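Local coordinates for endo-b-1,4-glucanase (Nasutitermes takasagoensis, PDB 1KS8), which probably hydrolyses internal beta-1,4-glucosidic linkages in cellulose and related beta-glucans, as a glycosyl hydrolase family 9 endoglucanase with an (alpha/alpha)6-barrel catalytic domain, at residues D150-T155 / F185-N190; T179-L184 / A220-A225. All coordinates share one frame; numbering follows the deposited sequence.

Contact 1 (D150-T155 / F185-N190)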
loop_
_atom_site.group_PDB
_atom_site.type_symbol
_atom_site.label_atom_id
_atom_site.label_comp_id
_atom_site.label_asym_id
_atom_site.label_seq_id
_atom_site.Cartn_x
_atom_site.Cartn_y
_atom_site.Cartn_z
ATOM N N ASP A 150 -9.635 11.291 6.481
ATOM C CA ASP A 150 -8.459 10.476 6.214
ATOM C C ASP A 150 -8.661 9.551 5.017
ATOM O O ASP A 150 -7.806 9.476 4.135
ATOM C CB ASP A 150 -8.038 9.668 7.458
ATOM C CG ASP A 150 -9.217 9.146 8.275
ATOM O OD1 ASP A 150 -10.381 9.217 7.829
ATOM O OD2 ASP A 150 -8.959 8.642 9.390
ATOM N N LEU A 151 -9.800 8.865 4.979
ATOM C CA LEU A 151 -10.105 7.958 3.878
ATOM C C LEU A 151 -10.271 8.716 2.563
ATOM O O LEU A 151 -9.690 8.341 1.545
ATOM C CB LEU A 151 -11.383 7.177 4.180
ATOM C CG LEU A 151 -11.932 6.294 3.056
ATOM C CD1 LEU A 151 -10.935 5.197 2.711
ATOM C CD2 LEU A 151 -13.258 5.693 3.499
ATOM N N ALA A 152 -11.071 9.780 2.588
ATOM C CA ALA A 152 -11.301 10.583 1.391
ATOM C C ALA A 152 -10.003 11.254 0.945
ATOM O O ALA A 152 -9.718 11.350 -0.252
ATOM C CB ALA A 152 -12.372 11.639 1.666
ATOM N N GLY A 153 -9.220 11.712 1.918
ATOM C CA GLY A 153 -7.958 12.361 1.615
ATOM C C GLY A 153 -6.939 11.433 0.976
ATOM O O GLY A 153 -6.309 11.789 -0.020
ATOM N N GLU A 154 -6.768 10.239 1.536
ATOM C CA GLU A 154 -5.802 9.306 0.971
ATOM C C GLU A 154 -6.239 8.884 -0.422
ATOM O O GLU A 154 -5.411 8.712 -1.312
ATOM C CB GLU A 154 -5.648 8.067 1.857
ATOM C CG GLU A 154 -4.503 7.149 1.429
ATOM C CD GLU A 154 -3.152 7.848 1.459
ATOM O OE1 GLU A 154 -2.824 8.446 2.506
ATOM O OE2 GLU A 154 -2.418 7.802 0.447
ATOM N N THR A 155 -7.544 8.722 -0.612
ATOM C CA THR A 155 -8.057 8.332 -1.918
ATOM C C THR A 155 -7.833 9.460 -2.924
ATOM O O THR A 155 -7.483 9.210 -4.076
ATOM C CB THR A 155 -9.551 7.962 -1.841
ATOM O OG1 THR A 155 -9.723 6.919 -0.870
ATOM C CG2 THR A 155 -10.049 7.460 -3.193
ATOM N N PHE A 185 -11.083 15.590 -2.314
ATOM C CA PHE A 185 -10.331 16.446 -1.406
ATOM C C PHE A 185 -11.276 17.464 -0.780
ATOM O O PHE A 185 -11.211 17.723 0.417
ATOM C CB PHE A 185 -9.212 17.200 -2.121
ATOM C CG PHE A 185 -8.494 18.170 -1.226
ATOM C CD1 PHE A 185 -7.667 17.710 -0.204
ATOM C CD2 PHE A 185 -8.704 19.539 -1.351
ATOM C CE1 PHE A 185 -7.062 18.599 0.684
ATOM C CE2 PHE A 185 -8.104 20.437 -0.469
ATOM C CZ PHE A 185 -7.284 19.965 0.552
ATOM N N ASP A 186 -12.149 18.046 -1.598
ATOM C CA ASP A 186 -13.104 19.025 -1.097
ATOM C C ASP A 186 -13.986 18.377 -0.039
ATOM O O ASP A 186 -14.263 18.969 1.000
ATOM C CB ASP A 186 -13.957 19.567 -2.243
ATOM C CG ASP A 186 -13.238 20.631 -3.050
ATOM O OD1 ASP A 186 -13.703 20.944 -4.165
ATOM O OD2 ASP A 186 -12.216 21.163 -2.564
ATOM N N PHE A 187 -14.421 17.150 -0.309
ATOM C CA PHE A 187 -15.252 16.412 0.634
ATOM C C PHE A 187 -14.478 16.218 1.943
ATOM O O PHE A 187 -14.987 16.503 3.028
ATOM C CB PHE A 187 -15.644 15.060 0.013
ATOM C CG PHE A 187 -16.333 14.111 0.962
ATOM C CD1 PHE A 187 -17.273 14.564 1.883
ATOM C CD2 PHE A 187 -16.058 12.747 0.905
ATOM C CE1 PHE A 187 -17.928 13.673 2.734
ATOM C CE2 PHE A 187 -16.708 11.850 1.749
ATOM C CZ PHE A 187 -17.644 12.314 2.666
ATOM N N ALA A 188 -13.239 15.750 1.832
ATOM C CA ALA A 188 -12.395 15.514 2.999
ATOM C C ALA A 188 -12.123 16.778 3.811
ATOM O O ALA A 188 -12.133 16.753 5.040
ATOM C CB ALA A 188 -11.073 14.896 2.561
ATOM N N ASN A 189 -11.882 17.885 3.121
ATOM C CA ASN A 189 -11.572 19.140 3.794
ATOM C C ASN A 189 -12.784 19.891 4.343
ATOM O O ASN A 189 -12.699 20.519 5.400
ATOM C CB ASN A 189 -10.786 20.044 2.841
ATOM C CG ASN A 189 -10.115 21.197 3.555
ATOM O OD1 ASN A 189 -9.532 21.021 4.624
ATOM N ND2 ASN A 189 -10.180 22.382 2.959
ATOM N N ASN A 190 -13.904 19.823 3.628
ATOM C CA ASN A 190 -15.129 20.515 4.033
ATOM C C ASN A 190 -15.926 19.786 5.116
ATOM O O ASN A 190 -16.698 20.403 5.850
ATOM C CB ASN A 190 -16.028 20.731 2.811
ATOM C CG ASN A 190 -15.419 21.682 1.796
ATOM O OD1 ASN A 190 -15.839 21.721 0.637
ATOM N ND2 ASN A 190 -14.437 22.462 2.226
#
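In the (alpha/alpha)6 barrel of this family 9 enzyme, successive helices 149-165 and 171-190 run close together and roughly antiparallel, and Ala-152 meets Ala-188 where they approach. The segment axes come within 8.0 Å at an angle of 150° between their directions, a close spacing, consistent with the small residues Ala-152, Gly-153 and Ala-188 at the interface. Ala-152 and Ala-188 point their methyl groups at each other, CB to CB, 3.6 Å apart. The Ala-188 CB also lies 3.7 Å from Gly-153 N, so the methyl rests against main chain. Phe-187 closes one flank. Its CG is anti to the backbone N (chi1 171°), which sets CG beside the carbonyl carbon; the ring's CD2 then touches Ala-152 CB at 3.9 Å, obliquely. Ile-142, on strand 139-142, packs against both Ala-152 and Phe-187. The contact between the segments is apolar, but Ser-149 OG hydrogen-bonds to Ala-188 O, joining the two helices; Asp-150, pointing away from segment 185-190, hydrogen-bonds through OD2 to Ser-208 OG and through OD1 to Tyr-195 N. Within segment 150-155, Leu-151 O takes two bonds from one residue, from Thr-155 N at 3.1 Å and from Thr-155 OG1 at 2.8 Å, the two donors arriving from opposite faces of the carbonyl plane.

Contact 2 (T179-L184 / A220-A225)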
loop_
_atom_site.group_PDB
_atom_site.type_symbol
_atom_site.label_atom_id
_atom_site.label_comp_id
_atom_site.label_asym_id
_atom_site.label_seq_id
_atom_site.Cartn_x
_atom_site.Cartn_y
_atom_site.Cartn_z
ATOM N N THR A 179 -10.509 14.741 -11.778
ATOM C CA THR A 179 -11.816 15.282 -11.418
ATOM C C THR A 179 -12.263 14.677 -10.090
ATOM O O THR A 179 -12.685 15.386 -9.178
ATOM C CB THR A 179 -12.872 14.972 -12.501
ATOM O OG1 THR A 179 -12.548 15.689 -13.698
ATOM C CG2 THR A 179 -14.263 15.383 -12.032
ATOM N N HIS A 180 -12.155 13.357 -9.986
ATOM C CA HIS A 180 -12.538 12.656 -8.769
ATOM C C HIS A 180 -11.646 13.052 -7.600
ATOM O O HIS A 180 -12.120 13.199 -6.475
ATOM C CB HIS A 180 -12.469 11.146 -8.995
ATOM C CG HIS A 180 -13.609 10.608 -9.801
ATOM N ND1 HIS A 180 -14.853 10.367 -9.256
ATOM C CD2 HIS A 180 -13.709 10.302 -11.116
ATOM C CE1 HIS A 180 -15.669 9.936 -10.202
ATOM N NE2 HIS A 180 -15.000 9.888 -11.340
ATOM N N ALA A 181 -10.357 13.234 -7.870
ATOM C CA ALA A 181 -9.410 13.621 -6.827
ATOM C C ALA A 181 -9.781 14.973 -6.222
ATOM O O ALA A 181 -9.779 15.134 -5.006
ATOM C CB ALA A 181 -7.997 13.672 -7.395
ATOM N N ARG A 182 -10.101 15.943 -7.074
ATOM C CA ARG A 182 -10.468 17.274 -6.595
ATOM C C ARG A 182 -11.722 17.246 -5.729
ATOM O O ARG A 182 -11.785 17.901 -4.688
ATOM C CB ARG A 182 -10.699 18.223 -7.773
ATOM C CG ARG A 182 -9.473 18.482 -8.628
ATOM C CD ARG A 182 -9.745 19.598 -9.626
ATOM N NE ARG A 182 -8.588 19.882 -10.469
ATOM C CZ ARG A 182 -8.506 20.918 -11.299
ATOM N NH1 ARG A 182 -9.515 21.773 -11.396
ATOM N NH2 ARG A 182 -7.415 21.100 -12.030
ATOM N N GLN A 183 -12.723 16.493 -6.170
ATOM C CA GLN A 183 -13.978 16.390 -5.440
ATOM C C GLN A 183 -13.798 15.694 -4.099
ATOM O O GLN A 183 -14.368 16.121 -3.097
ATOM C CB GLN A 183 -15.014 15.650 -6.288
ATOM C CG GLN A 183 -15.242 16.300 -7.644
ATOM C CD GLN A 183 -16.204 15.521 -8.511
ATOM O OE1 GLN A 183 -16.225 14.290 -8.482
ATOM N NE2 GLN A 183 -16.995 16.234 -9.307
ATOM N N LEU A 184 -13.007 14.625 -4.071
ATOM C CA LEU A 184 -12.782 13.913 -2.819
ATOM C C LEU A 184 -11.997 14.756 -1.823
ATOM O O LEU A 184 -12.225 14.658 -0.617
ATOM C CB LEU A 184 -12.077 12.578 -3.079
ATOM C CG LEU A 184 -13.043 11.492 -3.567
ATOM C CD1 LEU A 184 -12.266 10.301 -4.100
ATOM C CD2 LEU A 184 -13.964 11.079 -2.425
ATOM N N ALA A 220 -0.996 18.314 -1.118
ATOM C CA ALA A 220 0.310 18.308 -1.764
ATOM C C ALA A 220 0.259 17.550 -3.087
ATOM O O ALA A 220 0.792 18.014 -4.095
ATOM C CB ALA A 220 1.351 17.690 -0.839
ATOM N N TRP A 221 -0.380 16.384 -3.090
ATOM C CA TRP A 221 -0.485 15.600 -4.314
ATOM C C TRP A 221 -1.311 16.317 -5.375
ATOM O O TRP A 221 -0.986 16.264 -6.561
ATOM C CB TRP A 221 -1.074 14.216 -4.021
ATOM C CG TRP A 221 -0.021 13.232 -3.608
ATOM C CD1 TRP A 221 0.209 12.744 -2.353
ATOM C CD2 TRP A 221 0.985 12.664 -4.451
ATOM N NE1 TRP A 221 1.301 11.904 -2.363
ATOM C CE2 TRP A 221 1.796 11.840 -3.639
ATOM C CE3 TRP A 221 1.283 12.774 -5.817
ATOM C CZ2 TRP A 221 2.888 11.128 -4.150
ATOM C CZ3 TRP A 221 2.367 12.066 -6.324
ATOM C CH2 TRP A 221 3.156 11.254 -5.490
ATOM N N LEU A 222 -2.374 16.994 -4.952
ATOM C CA LEU A 222 -3.201 17.729 -5.899
ATOM C C LEU A 222 -2.404 18.871 -6.515
ATOM O O LEU A 222 -2.556 19.171 -7.695
ATOM C CB LEU A 222 -4.461 18.257 -5.214
ATOM C CG LEU A 222 -5.599 17.232 -5.205
ATOM C CD1 LEU A 222 -6.697 17.679 -4.266
ATOM C CD2 LEU A 222 -6.125 17.052 -6.626
ATOM N N TYR A 223 -1.546 19.505 -5.722
ATOM C CA TYR A 223 -0.727 20.585 -6.256
ATOM C C TYR A 223 0.206 20.011 -7.318
ATOM O O TYR A 223 0.358 20.574 -8.401
ATOM C CB TYR A 223 0.109 21.240 -5.155
ATOM C CG TYR A 223 1.123 22.222 -5.695
ATOM C CD1 TYR A 223 0.720 23.339 -6.428
ATOM C CD2 TYR A 223 2.490 22.023 -5.497
ATOM C CE1 TYR A 223 1.652 24.233 -6.952
ATOM C CE2 TYR A 223 3.431 22.911 -6.016
ATOM C CZ TYR A 223 3.004 24.012 -6.743
ATOM O OH TYR A 223 3.930 24.889 -7.263
ATOM N N ARG A 224 0.829 18.881 -7.005
ATOM C CA ARG A 224 1.746 18.247 -7.938
ATOM C C ARG A 224 1.059 17.861 -9.245
ATOM O O ARG A 224 1.650 17.964 -10.319
ATOM C CB ARG A 224 2.366 16.999 -7.298
ATOM C CG ARG A 224 3.437 16.343 -8.150
ATOM C CD ARG A 224 4.067 15.155 -7.447
ATOM N NE ARG A 224 5.272 14.718 -8.143
ATOM C CZ ARG A 224 6.165 13.878 -7.635
ATOM N NH1 ARG A 224 5.987 13.374 -6.420
ATOM N NH2 ARG A 224 7.249 13.564 -8.332
ATOM N N ALA A 225 -0.194 17.427 -9.147
ATOM C CA ALA A 225 -0.962 16.993 -10.311
ATOM C C ALA A 225 -1.632 18.105 -11.115
ATOM O O ALA A 225 -2.021 17.890 -12.265
ATOM C CB ALA A 225 -2.016 15.982 -9.876
#
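Leu-222 does most of the work here, reaching from segment 220-225 to the backbone and side chains of Ala-181 and Arg-182. Its CB points toward segment 179-184 and its CG is anti to the carbonyl carbon (chi1 -86°), and the two methyls touch different atoms there. CD2 lies 3.9 Å from Ala-181 CB, a plain methyl-to-methyl contact. The same CD2 also sits 4.2 Å from Arg-182 N, while the other branch, CD1, approaches the main chain at Ala-181 O, 4.1 Å away. Leu-222 thus meets side-chain carbon and main-chain atoms alike.

These segments belong to helices 171-190 and 212-226 of the (alpha/alpha)6 barrel. The nearest alpha carbons, Arg-182 CA and Leu-222 CA, are 7.3 Å from each other, and the Leu-222 side chain makes the contact between them. Arg-182 contributes the aliphatic base of its side chain, CG coming 4.2 Å from Leu-222 CD2, and the two side chains pass at a slant. Beyond CG the arginine runs extended as far as NE, taking its guanidinium group onward from the apolar contact, and the residue as a whole is exposed. Tyr-231, on helix 229-241, touches both Arg-182 and Leu-222. Leu-159 of helix 149-165 packs on Ala-181 and also on Leu-184, about one turn further along helix 171-190.

How the contacts relate
Helix 171-190 is common to both contacts: its 185-190 end meets helix 149-165 in contact 1, and the preceding turns, 179-184, meet helix 212-226 in contact 2. The contact centres are 10 Å apart and the packing is continuous between them. Phe-185 CB lies 3.3 Å from Leu-222 CD1, and Thr-155 CG2 is 3.7 Å from Leu-184 CD1. Glu-214, a residue seen to bind calcium in this protein, though no calcium is bound to this chain in the model, stands on the same helix as Leu-222. The Glu-214 side chain is about 5 Å from Gly-153 of contact 1 and about 11 Å from the side chain of Leu-222 in contact 2.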